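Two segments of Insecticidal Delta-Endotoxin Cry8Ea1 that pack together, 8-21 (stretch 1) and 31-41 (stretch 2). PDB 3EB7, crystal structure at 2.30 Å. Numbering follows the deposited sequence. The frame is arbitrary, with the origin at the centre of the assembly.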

ATOM      1  N   LYS A   8      -2.577   6.729 -11.264  1.00 23.35           N
ATOM      2  CA  LYS A   8      -1.750   7.899 -11.136  1.00 23.57           C
ATOM      3  C   LYS A   8      -2.365   8.822 -10.087  1.00 22.44           C
ATOM      4  O   LYS A   8      -1.689   9.284  -9.197  1.00 22.05           O
ATOM      5  CB  LYS A   8      -1.619   8.560 -12.517  1.00 24.21           C
ATOM      6  CG  LYS A   8      -0.448   9.473 -12.677  1.00 27.70           C
ATOM      7  CD  LYS A   8      -0.546  10.208 -14.006  1.00 34.80           C
ATOM      8  CE  LYS A   8       0.075  11.615 -13.930  1.00 37.77           C
ATOM      9  NZ  LYS A   8      -0.943  12.675 -13.661  1.00 38.16           N
ATOM     10  N   THR A   9      -3.667   9.053 -10.178  1.00 22.48           N
ATOM     11  CA  THR A   9      -4.386   9.921  -9.249  1.00 22.08           C
ATOM     12  C   THR A   9      -4.343   9.411  -7.816  1.00 22.22           C
ATOM     13  O   THR A   9      -4.033  10.160  -6.886  1.00 23.10           O
ATOM     14  CB  THR A   9      -5.855  10.056  -9.683  1.00 22.54           C
ATOM     15  OG1 THR A   9      -5.883  10.597 -11.011  1.00 25.13           O
ATOM     16  CG2 THR A   9      -6.632  10.982  -8.730  1.00 20.92           C
ATOM     17  N   ALA A  10      -4.673   8.138  -7.651  1.00 21.94           N
ATOM     18  CA  ALA A  10      -4.735   7.490  -6.360  1.00 21.73           C
ATOM     19  C   ALA A  10      -3.364   7.450  -5.690  1.00 21.74           C
ATOM     20  O   ALA A  10      -3.264   7.669  -4.478  1.00 21.26           O
ATOM     21  CB  ALA A  10      -5.294   6.080  -6.524  1.00 21.76           C
ATOM     22  N   ILE A  11      -2.306   7.177  -6.458  1.00 21.43           N
ATOM     23  CA  ILE A  11      -0.949   7.137  -5.864  1.00 21.50           C
ATOM     24  C   ILE A  11      -0.518   8.513  -5.395  1.00 22.70           C
ATOM     25  O   ILE A  11       0.084   8.665  -4.326  1.00 23.46           O
ATOM     26  CB  ILE A  11       0.090   6.537  -6.825  1.00 20.74           C
ATOM     27  CG1 ILE A  11       0.010   5.005  -6.772  1.00 19.19           C
ATOM     28  CG2 ILE A  11       1.481   6.987  -6.468  1.00 19.72           C
ATOM     29  CD1 ILE A  11       0.822   4.313  -7.839  1.00 15.84           C
ATOM     30  N   SER A  12      -0.838   9.522  -6.207  1.00 23.44           N
ATOM     31  CA  SER A  12      -0.514  10.895  -5.907  1.00 23.66           C
ATOM     32  C   SER A  12      -1.230  11.374  -4.627  1.00 24.03           C
ATOM     33  O   SER A  12      -0.648  12.077  -3.776  1.00 23.38           O
ATOM     34  CB  SER A  12      -0.945  11.738  -7.110  1.00 24.20           C
ATOM     35  OG  SER A  12      -0.955  13.113  -6.789  1.00 27.20           O
ATOM     36  N   LEU A  13      -2.510  11.006  -4.514  1.00 23.99           N
ATOM     37  CA  LEU A  13      -3.330  11.369  -3.381  1.00 23.83           C
ATOM     38  C   LEU A  13      -2.808  10.736  -2.120  1.00 23.68           C
ATOM     39  O   LEU A  13      -2.652  11.448  -1.135  1.00 23.16           O
ATOM     40  CB  LEU A  13      -4.798  11.003  -3.615  1.00 24.70           C
ATOM     41  CG  LEU A  13      -5.808  12.099  -3.965  1.00 25.86           C
ATOM     42  CD1 LEU A  13      -5.210  13.428  -4.458  1.00 26.58           C
ATOM     43  CD2 LEU A  13      -6.742  11.551  -4.981  1.00 27.96           C
ATOM     44  N   VAL A  14      -2.481   9.436  -2.131  1.00 23.95           N
ATOM     45  CA  VAL A  14      -1.917   8.845  -0.904  1.00 24.24           C
ATOM     46  C   VAL A  14      -0.559   9.423  -0.527  1.00 24.10           C
ATOM     47  O   VAL A  14      -0.264   9.588   0.648  1.00 23.58           O
ATOM     48  CB  VAL A  14      -1.932   7.281  -0.801  1.00 24.69           C
ATOM     49  CG1 VAL A  14      -3.224   6.706  -1.274  1.00 24.23           C
ATOM     50  CG2 VAL A  14      -0.794   6.686  -1.498  1.00 26.90           C
ATOM     51  N   GLY A  15       0.248   9.764  -1.521  1.00 24.12           N
ATOM     52  CA  GLY A  15       1.497  10.442  -1.257  1.00 24.22           C
ATOM     53  C   GLY A  15       1.343  11.806  -0.619  1.00 24.19           C
ATOM     54  O   GLY A  15       2.110  12.183   0.263  1.00 24.77           O
ATOM     55  N   THR A  16       0.354  12.558  -1.055  1.00 24.22           N
ATOM     56  CA  THR A  16       0.137  13.885  -0.496  1.00 24.43           C
ATOM     57  C   THR A  16      -0.334  13.813   0.957  1.00 24.52           C
ATOM     58  O   THR A  16       0.177  14.516   1.819  1.00 24.74           O
ATOM     59  CB  THR A  16      -0.936  14.646  -1.282  1.00 23.94           C
ATOM     60  OG1 THR A  16      -0.477  14.832  -2.611  1.00 25.01           O
ATOM     61  CG2 THR A  16      -1.157  16.017  -0.662  1.00 24.31           C
ATOM     62  N   ILE A  17      -1.351  12.996   1.203  1.00 24.74           N
ATOM     63  CA  ILE A  17      -1.881  12.794   2.551  1.00 25.60           C
ATOM     64  C   ILE A  17      -0.822  12.207   3.525  1.00 26.11           C
ATOM     65  O   ILE A  17      -0.733  12.634   4.677  1.00 26.16           O
ATOM     66  CB  ILE A  17      -3.168  11.950   2.516  1.00 25.24           C
ATOM     67  CG1 ILE A  17      -4.289  12.772   1.862  1.00 25.56           C
ATOM     68  CG2 ILE A  17      -3.556  11.499   3.900  1.00 23.82           C
ATOM     69  CD1 ILE A  17      -5.297  11.905   1.094  1.00 23.55           C
ATOM     70  N   LEU A  18      -0.014  11.269   3.048  1.00 25.89           N
ATOM     71  CA  LEU A  18       1.002  10.669   3.883  1.00 27.33           C
ATOM     72  C   LEU A  18       1.959  11.750   4.402  1.00 27.98           C
ATOM     73  O   LEU A  18       2.460  11.649   5.520  1.00 29.41           O
ATOM     74  CB  LEU A  18       1.748   9.587   3.078  1.00 27.30           C
ATOM     75  CG  LEU A  18       1.971   8.137   3.545  1.00 28.67           C
ATOM     76  CD1 LEU A  18       1.045   7.642   4.616  1.00 26.88           C
ATOM     77  CD2 LEU A  18       1.952   7.193   2.344  1.00 27.82           C
ATOM     78  N   GLY A  19       2.186  12.800   3.606  1.00 28.46           N
ATOM     79  CA  GLY A  19       3.068  13.918   3.981  1.00 28.16           C
ATOM     80  C   GLY A  19       2.477  14.874   5.007  1.00 29.32           C
ATOM     81  O   GLY A  19       3.219  15.626   5.674  1.00 28.83           O
ATOM     82  N   LYS A  20       1.145  14.859   5.147  1.00 29.41           N
ATOM     83  CA  LYS A  20       0.445  15.698   6.126  1.00 29.44           C
ATOM     84  C   LYS A  20      -0.197  14.929   7.302  1.00 29.67           C
ATOM     85  O   LYS A  20      -0.971  15.490   8.087  1.00 30.23           O
ATOM     86  CB  LYS A  20      -0.660  16.511   5.423  1.00 30.65           C
ATOM     87  CG  LYS A  20      -0.220  17.505   4.315  1.00 30.68           C
ATOM     88  CD  LYS A  20       0.845  18.482   4.760  1.00 34.60           C
ATOM     89  CE  LYS A  20       1.308  19.408   3.604  1.00 34.84           C
ATOM     90  NZ  LYS A  20       0.225  20.328   3.169  1.00 34.09           N
ATOM     91  N   LEU A  21       0.085  13.639   7.421  1.00 29.80           N
ATOM     92  CA  LEU A  21      -0.594  12.798   8.407  1.00 29.36           C
ATOM     93  C   LEU A  21      -0.417  13.349   9.832  1.00 30.32           C
ATOM     94  O   LEU A  21       0.693  13.633  10.253  1.00 29.54           O
ATOM     95  CB  LEU A  21      -0.121  11.344   8.276  1.00 28.64           C
ATOM     96  CG  LEU A  21      -1.135  10.206   8.324  1.00 27.61           C
ATOM     97  CD1 LEU A  21      -2.338  10.448   7.419  1.00 23.01           C
ATOM     98  CD2 LEU A  21      -0.442   8.914   7.935  1.00 28.76           C
TER
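Stretch 2 31-41: SLYSTLIDVLW

Stretch 2 is helical from Ser31 through Leu40, with Trp41 the first residue to leave helical phi/psi, and it runs back along the helix of stretch 1 in almost perfectly antiparallel fashion. The angle between the two N-to-C directions is 176°, and the axes come within 10.7 Å. Because the helices are so nearly aligned, contact persists along their length, and the register reverses: Thr9 lies beside Val39, Leu13 beside Leu36 and Thr16 beside Leu32, with CA–CA distances of 7.1, 7.2 and 7.5 Å.

Thr9 points toward stretch 2 and offers its methyl, Thr9 CG2 lying 3.6 Å from Val39 CG1, while its hydroxyl is satisfied elsewhere in the structure. A small, beta-branched side chain thus presents carbon at a close approach between backbones. One turn on, Leu13 leaves its backbone sideways, but its longer side chain brings the branched end nearer and reaches three partners: Leu13 CD1 is 3.6 Å from Val39 CG1 and 4.0 Å from Leu36 CD1, and Leu13 CD2 is 3.9 Å from Leu40 CD2.

Thr16 has its CA-to-CB bond toward stretch 2, so a short side chain needs no more than a methyl to reach across: Thr16 CG2 is 3.7 Å from Leu32 CD1 and 3.9 Å from Thr35 CG2. In Ile17 that bond points sideways, and the longer branch is what brings carbon near: Ile17 CG1 stands 4.2 Å from Leu32 CD1, and Ile17 CD1 4.3 Å from Leu36 CD1. Gly19 takes no part.

Lys20 closes the contact at the beginning of stretch 2. The first carbons of its side chain pack on Leu32, with Lys20 CB 4.1 Å from Leu32 CD2, while the rest carries the amine on to Ser31, where Lys20 NZ donates a weak hydrogen bond to Ser31 OG at 3.3 Å. The interface is therefore chiefly hydrocarbon, burying 490 Å² over both sides.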

ATOM      1  N   SER A  31      -3.388  24.185   2.392  1.00 29.96           N
ATOM      2  CA  SER A  31      -2.501  23.732   1.355  1.00 30.41           C
ATOM      3  C   SER A  31      -2.851  22.321   0.810  1.00 30.45           C
ATOM      4  O   SER A  31      -2.765  22.061  -0.399  1.00 30.79           O
ATOM      5  CB  SER A  31      -1.069  23.771   1.926  1.00 30.77           C
ATOM      6  OG  SER A  31      -0.182  22.932   1.186  1.00 32.13           O
ATOM      7  N   LEU A  32      -3.210  21.418   1.720  1.00 29.95           N
ATOM      8  CA  LEU A  32      -3.646  20.068   1.413  1.00 29.43           C
ATOM      9  C   LEU A  32      -4.943  20.056   0.591  1.00 28.59           C
ATOM     10  O   LEU A  32      -5.005  19.404  -0.437  1.00 29.12           O
ATOM     11  CB  LEU A  32      -3.835  19.291   2.729  1.00 29.55           C
ATOM     12  CG  LEU A  32      -4.492  17.909   2.713  1.00 30.33           C
ATOM     13  CD1 LEU A  32      -3.756  16.940   1.743  1.00 29.87           C
ATOM     14  CD2 LEU A  32      -4.502  17.352   4.134  1.00 30.17           C
ATOM     15  N   TYR A  33      -5.972  20.751   1.061  1.00 28.08           N
ATOM     16  CA  TYR A  33      -7.248  20.917   0.336  1.00 28.06           C
ATOM     17  C   TYR A  33      -7.059  21.529  -1.040  1.00 28.17           C
ATOM     18  O   TYR A  33      -7.720  21.138  -2.009  1.00 27.48           O
ATOM     19  CB  TYR A  33      -8.239  21.788   1.127  1.00 28.30           C
ATOM     20  CG  TYR A  33      -9.065  21.004   2.103  1.00 29.64           C
ATOM     21  CD1 TYR A  33      -8.974  21.221   3.483  1.00 30.20           C
ATOM     22  CD2 TYR A  33      -9.915  20.015   1.653  1.00 31.92           C
ATOM     23  CE1 TYR A  33      -9.725  20.471   4.391  1.00 29.80           C
ATOM     24  CE2 TYR A  33     -10.672  19.264   2.541  1.00 33.93           C
ATOM     25  CZ  TYR A  33     -10.568  19.492   3.908  1.00 31.42           C
ATOM     26  OH  TYR A  33     -11.352  18.721   4.732  1.00 31.19           O
ATOM     27  N   SER A  34      -6.159  22.503  -1.116  1.00 28.62           N
ATOM     28  CA  SER A  34      -5.790  23.082  -2.399  1.00 30.09           C
ATOM     29  C   SER A  34      -5.278  22.022  -3.422  1.00 29.40           C
ATOM     30  O   SER A  34      -5.718  21.971  -4.579  1.00 29.24           O
ATOM     31  CB  SER A  34      -4.747  24.164  -2.186  1.00 30.30           C
ATOM     32  OG  SER A  34      -4.526  24.753  -3.441  1.00 34.62           O
ATOM     33  N   THR A  35      -4.360  21.180  -2.967  1.00 29.01           N
ATOM     34  CA  THR A  35      -3.853  20.060  -3.747  1.00 29.34           C
ATOM     35  C   THR A  35      -4.956  19.048  -4.050  1.00 29.29           C
ATOM     36  O   THR A  35      -5.122  18.689  -5.203  1.00 29.94           O
ATOM     37  CB  THR A  35      -2.626  19.418  -3.055  1.00 29.06           C
ATOM     38  OG1 THR A  35      -1.582  20.387  -3.010  1.00 30.17           O
ATOM     39  CG2 THR A  35      -2.129  18.215  -3.786  1.00 29.07           C
ATOM     40  N   LEU A  36      -5.717  18.622  -3.040  1.00 29.04           N
ATOM     41  CA  LEU A  36      -6.791  17.625  -3.231  1.00 29.42           C
ATOM     42  C   LEU A  36      -7.836  18.065  -4.242  1.00 29.09           C
ATOM     43  O   LEU A  36      -8.206  17.296  -5.132  1.00 28.74           O
ATOM     44  CB  LEU A  36      -7.492  17.324  -1.919  1.00 29.36           C
ATOM     45  CG  LEU A  36      -7.095  16.167  -0.974  1.00 31.85           C
ATOM     46  CD1 LEU A  36      -5.650  15.602  -1.152  1.00 30.61           C
ATOM     47  CD2 LEU A  36      -7.348  16.638   0.468  1.00 28.85           C
ATOM     48  N   ILE A  37      -8.304  19.307  -4.098  1.00 29.35           N
ATOM     49  CA  ILE A  37      -9.253  19.915  -5.040  1.00 29.36           C
ATOM     50  C   ILE A  37      -8.708  20.029  -6.473  1.00 29.23           C
ATOM     51  O   ILE A  37      -9.437  19.764  -7.414  1.00 29.74           O
ATOM     52  CB  ILE A  37      -9.752  21.256  -4.522  1.00 29.44           C
ATOM     53  CG1 ILE A  37     -10.582  21.010  -3.241  1.00 31.34           C
ATOM     54  CG2 ILE A  37     -10.566  22.003  -5.599  1.00 28.62           C
ATOM     55  CD1 ILE A  37     -11.155  22.276  -2.565  1.00 31.10           C
ATOM     56  N   ASP A  38      -7.432  20.377  -6.638  1.00 29.08           N
ATOM     57  CA  ASP A  38      -6.806  20.393  -7.958  1.00 29.71           C
ATOM     58  C   ASP A  38      -6.779  19.043  -8.636  1.00 28.35           C
ATOM     59  O   ASP A  38      -6.942  18.978  -9.857  1.00 28.65           O
ATOM     60  CB  ASP A  38      -5.367  20.893  -7.897  1.00 30.62           C
ATOM     61  CG  ASP A  38      -5.263  22.387  -8.028  1.00 36.20           C
ATOM     62  OD1 ASP A  38      -4.122  22.844  -8.305  1.00 44.41           O
ATOM     63  OD2 ASP A  38      -6.290  23.109  -7.852  1.00 40.02           O
ATOM     64  N   VAL A  39      -6.534  17.988  -7.858  1.00 26.11           N
ATOM     65  CA  VAL A  39      -6.398  16.647  -8.399  1.00 24.24           C
ATOM     66  C   VAL A  39      -7.800  16.102  -8.724  1.00 24.19           C
ATOM     67  O   VAL A  39      -8.038  15.598  -9.834  1.00 24.42           O
ATOM     68  CB  VAL A  39      -5.601  15.730  -7.430  1.00 24.72           C
ATOM     69  CG1 VAL A  39      -5.477  14.271  -7.964  1.00 23.58           C
ATOM     70  CG2 VAL A  39      -4.224  16.305  -7.185  1.00 24.45           C
ATOM     71  N   LEU A  40      -8.738  16.259  -7.791  1.00 23.20           N
ATOM     72  CA  LEU A  40     -10.063  15.665  -7.929  1.00 22.24           C
ATOM     73  C   LEU A  40     -11.038  16.467  -8.791  1.00 22.49           C
ATOM     74  O   LEU A  40     -11.959  15.921  -9.379  1.00 21.68           O
ATOM     75  CB  LEU A  40     -10.641  15.326  -6.542  1.00 22.68           C
ATOM     76  CG  LEU A  40      -9.932  14.166  -5.803  1.00 21.80           C
ATOM     77  CD1 LEU A  40     -10.392  14.042  -4.359  1.00 19.93           C
ATOM     78  CD2 LEU A  40     -10.121  12.843  -6.539  1.00 20.95           C
ATOM     79  N   TRP A  41     -10.817  17.768  -8.883  1.00 23.73           N
ATOM     80  CA  TRP A  41     -11.654  18.613  -9.729  1.00 25.20           C
ATOM     81  C   TRP A  41     -10.763  19.504 -10.595  1.00 26.68           C
ATOM     82  O   TRP A  41     -10.642  20.703 -10.329  1.00 27.30           O
ATOM     83  CB  TRP A  41     -12.653  19.419  -8.892  1.00 23.87           C
ATOM     84  CG  TRP A  41     -13.686  18.544  -8.244  1.00 24.75           C
ATOM     85  CD1 TRP A  41     -14.811  18.001  -8.835  1.00 24.09           C
ATOM     86  CD2 TRP A  41     -13.676  18.059  -6.896  1.00 22.89           C
ATOM     87  NE1 TRP A  41     -15.492  17.227  -7.929  1.00 22.28           N
ATOM     88  CE2 TRP A  41     -14.824  17.247  -6.735  1.00 22.93           C
ATOM     89  CE3 TRP A  41     -12.821  18.253  -5.798  1.00 23.37           C
ATOM     90  CZ2 TRP A  41     -15.146  16.633  -5.504  1.00 24.26           C
ATOM     91  CZ3 TRP A  41     -13.131  17.637  -4.589  1.00 23.44           C
ATOM     92  CH2 TRP A  41     -14.293  16.841  -4.446  1.00 22.99           C
TER